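Local coordinates for protein similar to sp|P32453 Saccharomyces cerevisiae YNL315c ATP11 (Candida glabrata CBS 138, PDB 2P4F) that probably acts as a mitochondrial chaperone of the ATP11 family, helping to assemble the F1 part of ATP synthase, at residues L156-L161 and N288-L293. Numbering follows the deposited sequence.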
loop_
_atom_site.group_PDB
_atom_site.type_symbol
_atom_site.label_atom_id
_atom_site.label_comp_id
_atom_site.label_asym_id
_atom_site.label_seq_id
_atom_site.Cartn_x
_atom_site.Cartn_y
_atom_site.Cartn_z
ATOM N N LEU A 156 -7.620 4.397 -7.307
ATOM C CA LEU A 156 -7.712 3.102 -7.973
ATOM C C LEU A 156 -6.571 2.990 -8.965
ATOM O O LEU A 156 -6.250 3.972 -9.652
ATOM C CB LEU A 156 -9.068 2.986 -8.677
ATOM C CG LEU A 156 -9.344 1.615 -9.313
ATOM C CD1 LEU A 156 -9.454 0.534 -8.237
ATOM C CD2 LEU A 156 -10.626 1.670 -10.169
ATOM N N PHE A 157 -5.969 1.828 -9.093
ATOM C CA PHE A 157 -4.966 1.668 -10.147
ATOM C C PHE A 157 -4.929 0.199 -10.554
ATOM O O PHE A 157 -5.636 -0.621 -9.967
ATOM C CB PHE A 157 -3.599 2.164 -9.697
ATOM C CG PHE A 157 -2.615 2.494 -10.834
ATOM C CD1 PHE A 157 -3.045 3.218 -11.964
ATOM C CD2 PHE A 157 -1.306 2.104 -10.752
ATOM C CE1 PHE A 157 -2.157 3.560 -12.994
ATOM C CE2 PHE A 157 -0.404 2.447 -11.768
ATOM C CZ PHE A 157 -0.846 3.178 -12.868
ATOM N N VAL A 158 -4.155 -0.103 -11.600
ATOM C CA VAL A 158 -3.909 -1.501 -11.998
ATOM C C VAL A 158 -2.419 -1.694 -12.059
ATOM O O VAL A 158 -1.706 -0.767 -12.527
ATOM C CB VAL A 158 -4.546 -1.774 -13.378
ATOM C CG1 VAL A 158 -4.155 -3.134 -13.875
ATOM C CG2 VAL A 158 -6.068 -1.629 -13.225
ATOM N N LEU A 159 -1.907 -2.837 -11.587
ATOM C CA LEU A 159 -0.504 -3.124 -11.723
ATOM C C LEU A 159 -0.325 -4.539 -12.229
ATOM O O LEU A 159 -1.101 -5.412 -11.858
ATOM C CB LEU A 159 0.248 -3.067 -10.370
ATOM C CG LEU A 159 0.507 -1.693 -9.786
ATOM C CD1 LEU A 159 1.106 -1.877 -8.375
ATOM C CD2 LEU A 159 1.432 -0.828 -10.639
ATOM N N PRO A 160 0.714 -4.778 -13.006
ATOM C CA PRO A 160 0.957 -6.147 -13.398
ATOM C C PRO A 160 1.758 -6.896 -12.326
ATOM O O PRO A 160 2.661 -6.372 -11.671
ATOM C CB PRO A 160 1.853 -5.963 -14.646
ATOM C CG PRO A 160 2.619 -4.708 -14.343
ATOM C CD PRO A 160 1.708 -3.818 -13.544
ATOM N N LEU A 161 1.396 -8.150 -12.172
ATOM C CA LEU A 161 2.257 -9.082 -11.466
ATOM C C LEU A 161 2.928 -10.003 -12.503
ATOM O O LEU A 161 2.298 -10.820 -13.193
ATOM C CB LEU A 161 1.399 -9.789 -10.430
ATOM C CG LEU A 161 2.054 -10.844 -9.565
ATOM C CD1 LEU A 161 3.286 -10.216 -8.908
ATOM C CD2 LEU A 161 1.052 -11.371 -8.548
ATOM N N ASN A 288 -0.215 -1.018 -22.230
ATOM C CA ASN A 288 1.166 -1.289 -22.639
ATOM C C ASN A 288 2.144 -0.369 -21.956
ATOM O O ASN A 288 3.193 -0.872 -21.513
ATOM C CB ASN A 288 1.224 -1.202 -24.173
ATOM C CG ASN A 288 0.255 -2.321 -24.605
ATOM O OD1 ASN A 288 0.774 -3.434 -24.707
ATOM N ND2 ASN A 288 -1.037 -1.996 -24.788
ATOM N N LYS A 289 1.815 0.914 -21.844
ATOM C CA LYS A 289 2.783 1.802 -21.172
ATOM C C LYS A 289 2.855 1.475 -19.692
ATOM O O LYS A 289 3.911 1.497 -19.056
ATOM C CB LYS A 289 2.355 3.236 -21.361
ATOM C CG LYS A 289 3.194 4.273 -20.641
ATOM C CD LYS A 289 4.490 4.544 -21.381
ATOM C CE LYS A 289 5.350 5.578 -20.668
ATOM N NZ LYS A 289 4.811 6.970 -20.773
ATOM N N LEU A 290 1.706 1.149 -19.110
ATOM C CA LEU A 290 1.671 0.711 -17.706
ATOM C C LEU A 290 2.639 -0.426 -17.445
ATOM O O LEU A 290 3.458 -0.485 -16.528
ATOM C CB LEU A 290 0.273 0.185 -17.304
ATOM C CG LEU A 290 0.265 -0.574 -15.940
ATOM C CD1 LEU A 290 0.532 0.441 -14.840
ATOM C CD2 LEU A 290 -1.026 -1.335 -15.784
ATOM N N ILE A 291 2.552 -1.419 -18.315
ATOM C CA ILE A 291 3.415 -2.603 -18.152
ATOM C C ILE A 291 4.873 -2.239 -18.361
ATOM O O ILE A 291 5.768 -2.664 -17.615
ATOM C CB ILE A 291 2.977 -3.721 -19.115
ATOM C CG1 ILE A 291 1.618 -4.276 -18.692
ATOM C CG2 ILE A 291 4.079 -4.759 -19.165
ATOM C CD1 ILE A 291 0.944 -5.224 -19.658
ATOM N N GLN A 292 5.155 -1.393 -19.338
ATOM C CA GLN A 292 6.556 -0.961 -19.516
ATOM C C GLN A 292 7.086 -0.203 -18.309
ATOM O O GLN A 292 8.217 -0.388 -17.848
ATOM C CB GLN A 292 6.611 -0.085 -20.768
ATOM C CG GLN A 292 7.958 0.546 -21.080
ATOM C CD GLN A 292 8.053 2.005 -20.653
ATOM O OE1 GLN A 292 8.922 2.778 -21.057
ATOM N NE2 GLN A 292 7.118 2.400 -19.796
ATOM N N LEU A 293 6.264 0.711 -17.771
ATOM C CA LEU A 293 6.728 1.545 -16.688
ATOM C C LEU A 293 6.788 0.742 -15.390
ATOM O O LEU A 293 7.606 1.029 -14.528
ATOM C CB LEU A 293 5.826 2.763 -16.458
ATOM C CG LEU A 293 5.852 3.862 -17.515
ATOM C CD1 LEU A 293 4.700 4.842 -17.289
ATOM C CD2 LEU A 293 7.137 4.668 -17.494
#
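Leu290 reaches from its helix to the outer edge of strand 156-161 and packs against four consecutive residues, Phe157 to Pro160. Its CB already points toward the strand, and CG, anti to the backbone N (chi1 167°), continues that way until it lies 4.3 Å from CD of Pro160. There the branches part. CD1 sits 3.6 Å from CZ of Phe157, whose long flat side chain it meets obliquely, and also touches Leu159. CD2 lies 4.1 Å from CG1 of Val158, a compact branch that crosses the leucine at about a right angle. CD1 and CD2 of Leu290 both lie 3.4 Å from Val158 O, a buried carbonyl with no hydrogen-bond partner in the model. A forked leucine suits this place because its two methyls can serve different neighbours. Proline suits an edge strand too: Phe157, Leu159 and Leu161 make the backbone bonds to strand 179-190, while Pro160 has no outward N-H to satisfy, and its CB packs 4.4 Å from the apolar CG1 of Ile291. Segment 288-293 thus packs beside this edge strand, the axes of segments 288-293 and 156-161 inclined at 58°, with Leu290 also touching Leu274 of helix 266-280 and Leu159 packing on helix 244-257.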